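Local coordinates for protein amidase (Bacillus anthracis, PDB 5EWQ) that probably hydrolyses amide bonds as a serine-type amidase of the amidase signature family, at residues A[330-335]-A[449-454]; A[499-502]-A[506-509]. All coordinates share one frame; numbering follows the deposited sequence.

Contact 1 of 2, residues A[330-335]-A[449-454]; sequences AVAEKI and VMINNE
Next to the apolar meeting of Ala332 and Ile335 with Ile451, Lys334 NZ is gripped by two oxygens: Asp338 OD2 one helical turn on, in a salt bridge, and Asn507 OD1, as a hydrogen-bond acceptor. Across the contact itself, everything is hydrocarbon. Ile451 sends its longer branch at the helix: CG1 lies beside the backbone N and anti to the carbonyl carbon (chi1 -64°), and an extended chi2 of -177° carries CD1 out to within 3.8 Å of Ala332 CB. The small methyl of Ala332 suits this spot, letting helix and strand backbones approach to 7.7 Å between the CA atoms of Ala332 and Ile451. Ile335, three residues on, presents its own extended branch, and its CD1 comes to 4.4 Å from Ile451 CG1, a looser touch. Beta-branched Val449 and Ile451 suit a buried strand; both point toward the helix, whereas Met450 between them, present as selenomethionine, points away. Phe319 packs against Ala332, Ile335 and Ile451. Helix 329-341 lies over strand 447-451 as part of a beta-alpha-beta crossover between parallel strands 314-317 and 345-347, with strand 314-317 between strands 447-451 and 345-347.

Contact 2 of 2, residues A[499-502]-A[506-509]; sequences YAYE and KNRK
Glu502 O accepts a hydrogen bond from Lys506 N at 2.8 Å, bent to an N-H...O angle of 152°. Lys506 CG packs 3.8 Å from the same Glu502 O, while the rest of its chain runs extended from an exposed position, as suits a lysine at the surface. The second meeting is looser: Tyr501 OH and Asn507 ND2 stand 3.9 Å apart, the side chains crossing at about a right angle with ring and amide planes 35° apart. This is the C-terminal end of helix 491-503, where the four-residue bond spacing persists past the last helical residue and Lys506 takes a left-handed backbone conformation (phi 53°) that turns the chain away. Ser505 OG is shared between Tyr501 O and Glu502 O, helping to satisfy carbonyls at the helix end. Asn507 uses both ends of its amide: ND2 donates to Pro470 O, and OD1 has Lys334 as its partner. The ring of Tyr501 lies among Val469 and Ala471 of strand 466-473, Ile335 and Leu339 of helix 329-341, and Phe484, which it meets edge-to-face. Farther out, Glu502 OE2 receives the backbone N-H of Val270.

Contact 1 closes before contact 2 opens along the chain, yet their centres lie only 13 Å apart and they touch directly. Segment 330-335 is shared ground: its buried Ala332 and Ile335 meet strand 447-451 in contact 1, while two bridges run to contact 2. One is a probable hydrogen bond, Lys334 NZ to Asn507 OD1 at 3.1 Å; the other is packing, Ile335 CG1 lying 3.7 Å from Tyr501 OH. Helix 329-341 so joins the sheet to the end of helix 491-503 and the loop beyond it. Both contacts are structural: none of the four segments contains a serine, so neither can supply the serines of the Ser-Ser-Lys triad expected of the amidase signature family.

Contact 1 of 2, residues A[330-335]-A[449-454]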
ATOM      1  N   ALA A 330       9.738  10.704 -22.773  1.00 54.34           N
ATOM      2  CA  ALA A 330       9.290   9.568 -23.571  1.00 58.14           C
ATOM      3  C   ALA A 330       8.160   8.811 -22.880  1.00 59.64           C
ATOM      4  O   ALA A 330       7.232   8.331 -23.533  1.00 63.32           O
ATOM      5  CB  ALA A 330      10.455   8.633 -23.860  1.00 53.98           C
ATOM      6  N   VAL A 331       8.243   8.709 -21.558  1.00 51.03           N
ATOM      7  CA  VAL A 331       7.233   8.002 -20.779  1.00 55.55           C
ATOM      8  C   VAL A 331       5.922   8.782 -20.743  1.00 68.00           C
ATOM      9  O   VAL A 331       4.846   8.215 -20.935  1.00 67.45           O
ATOM     10  CB  VAL A 331       7.710   7.747 -19.338  1.00 52.75           C
ATOM     11  CG1 VAL A 331       6.658   6.974 -18.557  1.00 46.72           C
ATOM     12  CG2 VAL A 331       9.030   6.994 -19.348  1.00 61.90           C
ATOM     13  N   ALA A 332       6.023  10.086 -20.499  1.00 61.12           N
ATOM     14  CA  ALA A 332       4.851  10.951 -20.427  1.00 57.05           C
ATOM     15  C   ALA A 332       4.119  11.006 -21.763  1.00 64.35           C
ATOM     16  O   ALA A 332       2.890  11.071 -21.806  1.00 69.13           O
ATOM     17  CB  ALA A 332       5.253  12.350 -19.985  1.00 55.29           C
ATOM     18  N   GLU A 333       4.881  10.979 -22.852  1.00 70.40           N
ATOM     19  CA  GLU A 333       4.305  11.020 -24.191  1.00 66.86           C
ATOM     20  C   GLU A 333       3.532   9.743 -24.499  1.00 59.48           C
ATOM     21  O   GLU A 333       2.501   9.777 -25.171  1.00 61.51           O
ATOM     22  CB  GLU A 333       5.398  11.239 -25.239  1.00 67.54           C
ATOM     23  N   LYS A 334       4.034   8.617 -24.003  1.00 57.28           N
ATOM     24  CA  LYS A 334       3.391   7.329 -24.234  1.00 57.18           C
ATOM     25  C   LYS A 334       2.095   7.220 -23.436  1.00 64.25           C
ATOM     26  O   LYS A 334       1.168   6.515 -23.836  1.00 68.90           O
ATOM     27  CB  LYS A 334       4.337   6.181 -23.872  1.00 55.08           C
ATOM     28  CG  LYS A 334       3.827   4.808 -24.285  1.00 55.40           C
ATOM     29  CD  LYS A 334       4.803   3.709 -23.900  1.00 61.16           C
ATOM     30  CE  LYS A 334       4.302   2.346 -24.349  1.00 61.21           C
ATOM     31  NZ  LYS A 334       2.967   2.026 -23.772  1.00 61.53           N
ATOM     32  N   ILE A 335       2.039   7.920 -22.307  1.00 58.96           N
ATOM     33  CA  ILE A 335       0.834   7.948 -21.484  1.00 58.84           C
ATOM     34  C   ILE A 335      -0.327   8.563 -22.258  1.00 62.44           C
ATOM     35  O   ILE A 335      -1.429   8.017 -22.275  1.00 69.03           O
ATOM     36  CB  ILE A 335       1.054   8.735 -20.177  1.00 64.03           C
ATOM     37  CG1 ILE A 335       2.078   8.023 -19.292  1.00 60.75           C
ATOM     38  CG2 ILE A 335      -0.255   8.901 -19.423  1.00 54.32           C
ATOM     39  CD1 ILE A 335       2.321   8.713 -17.966  1.00 49.55           C
ATOM     40  N   VAL A 449      -5.432  12.172 -14.340  1.00 57.87           N
ATOM     41  CA  VAL A 449      -4.219  11.363 -14.295  1.00 58.51           C
ATOM     42  C   VAL A 449      -2.989  12.224 -13.995  1.00 59.59           C
ATOM     43  O   VAL A 449      -2.885  13.363 -14.450  1.00 64.31           O
ATOM     44  CB  VAL A 449      -4.012  10.584 -15.620  1.00 55.68           C
ATOM     45  CG1 VAL A 449      -3.762  11.537 -16.781  1.00 59.17           C
ATOM     46  CG2 VAL A 449      -2.876   9.578 -15.487  1.00 52.79           C
HETATM   47  N   MSE A 450      -2.069  11.676 -13.207  1.00 53.29           N
HETATM   48  CA  MSE A 450      -0.854  12.390 -12.831  1.00 50.42           C
HETATM   49  C   MSE A 450       0.372  11.501 -12.999  1.00 48.18           C
HETATM   50  O   MSE A 450       0.252  10.286 -13.154  1.00 47.09           O
HETATM   51  CB  MSE A 450      -0.945  12.879 -11.386  1.00 49.64           C
HETATM   52  CG  MSE A 450      -0.465  11.856 -10.367  1.00 46.78           C
HETATM   53 SE   MSE A 450      -0.808  12.372  -8.521  0.77 63.51          SE
HETATM   54  CE  MSE A 450      -2.686  11.873  -8.431  1.00 54.22           C
ATOM     55  N   ILE A 451       1.552  12.113 -12.969  1.00 47.75           N
ATOM     56  CA  ILE A 451       2.801  11.363 -12.977  1.00 45.75           C
ATOM     57  C   ILE A 451       3.330  11.223 -11.553  1.00 56.05           C
ATOM     58  O   ILE A 451       3.570  12.222 -10.876  1.00 57.53           O
ATOM     59  CB  ILE A 451       3.869  12.035 -13.859  1.00 46.71           C
ATOM     60  CG1 ILE A 451       3.414  12.061 -15.319  1.00 48.80           C
ATOM     61  CG2 ILE A 451       5.198  11.310 -13.732  1.00 44.78           C
ATOM     62  CD1 ILE A 451       4.441  12.638 -16.267  1.00 50.31           C
ATOM     63  N   ASN A 452       3.504   9.979 -11.112  1.00 47.34           N
ATOM     64  CA  ASN A 452       3.943   9.676  -9.751  1.00 39.62           C
ATOM     65  C   ASN A 452       3.043  10.316  -8.696  1.00 44.04           C
ATOM     66  O   ASN A 452       1.822  10.177  -8.747  1.00 40.98           O
ATOM     67  CB  ASN A 452       5.394  10.116  -9.544  1.00 38.94           C
ATOM     68  CG  ASN A 452       6.362   9.381 -10.452  1.00 53.05           C
ATOM     69  OD1 ASN A 452       6.089   8.263 -10.891  1.00 51.32           O
ATOM     70  ND2 ASN A 452       7.498  10.005 -10.736  1.00 58.24           N
ATOM     71  N   ASN A 453       3.646  11.022  -7.745  1.00 39.59           N
ATOM     72  CA  ASN A 453       2.888  11.609  -6.644  1.00 40.03           C
ATOM     73  C   ASN A 453       2.947  13.134  -6.611  1.00 43.11           C
ATOM     74  O   ASN A 453       3.039  13.738  -5.541  1.00 49.75           O
ATOM     75  CB  ASN A 453       3.385  11.048  -5.308  1.00 37.92           C
ATOM     76  CG  ASN A 453       4.830  11.409  -5.026  1.00 37.67           C
ATOM     77  OD1 ASN A 453       5.636  11.560  -5.945  1.00 42.70           O
ATOM     78  ND2 ASN A 453       5.164  11.554  -3.749  1.00 38.33           N
ATOM     79  N   GLU A 454       2.873  13.755  -7.783  1.00 46.19           N
ATOM     80  CA  GLU A 454       3.000  15.205  -7.887  1.00 52.09           C
ATOM     81  C   GLU A 454       1.762  15.948  -7.384  1.00 53.40           C
ATOM     82  O   GLU A 454       1.868  17.064  -6.876  1.00 61.42           O
ATOM     83  CB  GLU A 454       3.295  15.604  -9.335  1.00 63.27           C
ATOM     84  CG  GLU A 454       4.630  15.093  -9.851  1.00 62.24           C
ATOM     85  CD  GLU A 454       4.850  15.405 -11.318  1.00 75.46           C
ATOM     86  OE1 GLU A 454       3.960  16.026 -11.936  1.00 75.44           O
ATOM     87  OE2 GLU A 454       5.913  15.025 -11.853  1.00 78.48           O
TER

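Contact 2 of 2, residues A[499-502]-A[506-509]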
ATOM      1  N   TYR A 499      -8.089  -0.323 -15.441  1.00 67.39           N
ATOM      2  CA  TYR A 499      -7.929  -1.606 -16.118  1.00 65.72           C
ATOM      3  C   TYR A 499      -7.778  -1.418 -17.623  1.00 72.02           C
ATOM      4  O   TYR A 499      -6.995  -2.115 -18.270  1.00 67.52           O
ATOM      5  CB  TYR A 499      -9.119  -2.522 -15.821  1.00 57.39           C
ATOM      6  CG  TYR A 499      -9.023  -3.888 -16.463  1.00 60.69           C
ATOM      7  CD1 TYR A 499      -8.282  -4.902 -15.872  1.00 56.33           C
ATOM      8  CD2 TYR A 499      -9.681  -4.165 -17.656  1.00 61.38           C
ATOM      9  CE1 TYR A 499      -8.192  -6.152 -16.454  1.00 59.15           C
ATOM     10  CE2 TYR A 499      -9.596  -5.412 -18.244  1.00 64.76           C
ATOM     11  CZ  TYR A 499      -8.851  -6.402 -17.639  1.00 66.73           C
ATOM     12  OH  TYR A 499      -8.764  -7.645 -18.221  1.00 69.28           O
ATOM     13  N   ALA A 500      -8.532  -0.474 -18.174  1.00 75.56           N
ATOM     14  CA  ALA A 500      -8.497  -0.206 -19.606  1.00 90.36           C
ATOM     15  C   ALA A 500      -7.167   0.417 -20.016  1.00 93.42           C
ATOM     16  O   ALA A 500      -6.631   0.106 -21.079  1.00 94.20           O
ATOM     17  CB  ALA A 500      -9.652   0.695 -20.004  1.00 90.84           C
ATOM     18  N   TYR A 501      -6.636   1.297 -19.171  1.00 85.63           N
ATOM     19  CA  TYR A 501      -5.340   1.914 -19.434  1.00 76.20           C
ATOM     20  C   TYR A 501      -4.213   0.902 -19.274  1.00 61.44           C
ATOM     21  O   TYR A 501      -3.211   0.957 -19.986  1.00 63.03           O
ATOM     22  CB  TYR A 501      -5.107   3.109 -18.508  1.00 55.52           C
ATOM     23  CG  TYR A 501      -3.677   3.603 -18.511  1.00 63.97           C
ATOM     24  CD1 TYR A 501      -3.168   4.312 -19.592  1.00 69.54           C
ATOM     25  CD2 TYR A 501      -2.832   3.356 -17.436  1.00 62.27           C
ATOM     26  CE1 TYR A 501      -1.862   4.762 -19.602  1.00 73.24           C
ATOM     27  CE2 TYR A 501      -1.523   3.802 -17.436  1.00 51.38           C
ATOM     28  CZ  TYR A 501      -1.043   4.505 -18.521  1.00 62.98           C
ATOM     29  OH  TYR A 501       0.258   4.952 -18.527  1.00 56.41           O
ATOM     30  N   GLU A 502      -4.387  -0.023 -18.336  1.00 63.07           N
ATOM     31  CA  GLU A 502      -3.379  -1.039 -18.060  1.00 66.54           C
ATOM     32  C   GLU A 502      -3.219  -2.009 -19.226  1.00 71.38           C
ATOM     33  O   GLU A 502      -2.103  -2.292 -19.661  1.00 81.73           O
ATOM     34  CB  GLU A 502      -3.738  -1.813 -16.792  1.00 50.03           C
ATOM     35  CG  GLU A 502      -2.760  -2.920 -16.447  1.00 48.25           C
ATOM     36  CD  GLU A 502      -3.279  -3.831 -15.353  1.00 63.06           C
ATOM     37  OE1 GLU A 502      -4.456  -4.244 -15.430  1.00 67.31           O
ATOM     38  OE2 GLU A 502      -2.510  -4.129 -14.416  1.00 63.90           O
ATOM     39  N   LYS A 506       0.288  -1.990 -21.176  1.00 56.89           N
ATOM     40  CA  LYS A 506       1.156  -3.041 -20.645  1.00 58.00           C
ATOM     41  C   LYS A 506       2.593  -2.563 -20.461  1.00 62.73           C
ATOM     42  O   LYS A 506       3.505  -3.037 -21.138  1.00 61.21           O
ATOM     43  CB  LYS A 506       1.133  -4.271 -21.558  1.00 59.28           C
ATOM     44  CG  LYS A 506      -0.210  -4.978 -21.625  1.00 69.79           C
ATOM     45  CD  LYS A 506      -0.143  -6.190 -22.543  1.00 78.83           C
ATOM     46  CE  LYS A 506      -1.469  -6.931 -22.584  1.00 81.47           C
ATOM     47  NZ  LYS A 506      -1.415  -8.104 -23.500  1.00 82.79           N
ATOM     48  N   ASN A 507       2.789  -1.625 -19.541  1.00 64.44           N
ATOM     49  CA  ASN A 507       4.107  -1.046 -19.312  1.00 54.51           C
ATOM     50  C   ASN A 507       4.933  -1.828 -18.297  1.00 48.36           C
ATOM     51  O   ASN A 507       6.163  -1.781 -18.321  1.00 54.80           O
ATOM     52  CB  ASN A 507       3.976   0.405 -18.847  1.00 56.43           C
ATOM     53  CG  ASN A 507       3.248   1.276 -19.851  1.00 70.14           C
ATOM     54  OD1 ASN A 507       3.818   1.689 -20.860  1.00 76.11           O
ATOM     55  ND2 ASN A 507       1.984   1.570 -19.571  1.00 73.66           N
ATOM     56  N   ARG A 508       4.255  -2.545 -17.408  1.00 47.58           N
ATOM     57  CA  ARG A 508       4.933  -3.222 -16.308  1.00 54.05           C
ATOM     58  C   ARG A 508       5.781  -4.399 -16.778  1.00 54.65           C
ATOM     59  O   ARG A 508       5.287  -5.314 -17.436  1.00 63.00           O
ATOM     60  CB  ARG A 508       3.921  -3.708 -15.270  1.00 52.90           C
ATOM     61  CG  ARG A 508       4.537  -3.980 -13.907  1.00 50.92           C
ATOM     62  CD  ARG A 508       3.621  -4.808 -13.025  1.00 57.13           C
ATOM     63  NE  ARG A 508       3.956  -6.227 -13.083  1.00 65.35           N
ATOM     64  CZ  ARG A 508       4.837  -6.817 -12.280  1.00 63.04           C
ATOM     65  NH1 ARG A 508       5.471  -6.109 -11.356  1.00 58.07           N
ATOM     66  NH2 ARG A 508       5.085  -8.115 -12.401  1.00 79.00           N
ATOM     67  N   LYS A 509       7.063  -4.362 -16.432  1.00 47.29           N
ATOM     68  CA  LYS A 509       7.965  -5.482 -16.673  1.00 46.82           C
ATOM     69  C   LYS A 509       8.473  -6.033 -15.346  1.00 54.17           C
ATOM     70  O   LYS A 509       8.829  -5.267 -14.450  1.00 54.43           O
ATOM     71  CB  LYS A 509       9.146  -5.058 -17.551  1.00 45.76           C
ATOM     72  CG  LYS A 509       8.780  -4.685 -18.977  1.00 59.51           C
ATOM     73  CD  LYS A 509      10.031  -4.368 -19.785  1.00 71.01           C
ATOM     74  CE  LYS A 509       9.695  -4.026 -21.226  1.00 86.30           C
ATOM     75  NZ  LYS A 509      10.919  -3.738 -22.025  1.00 93.19           N
TER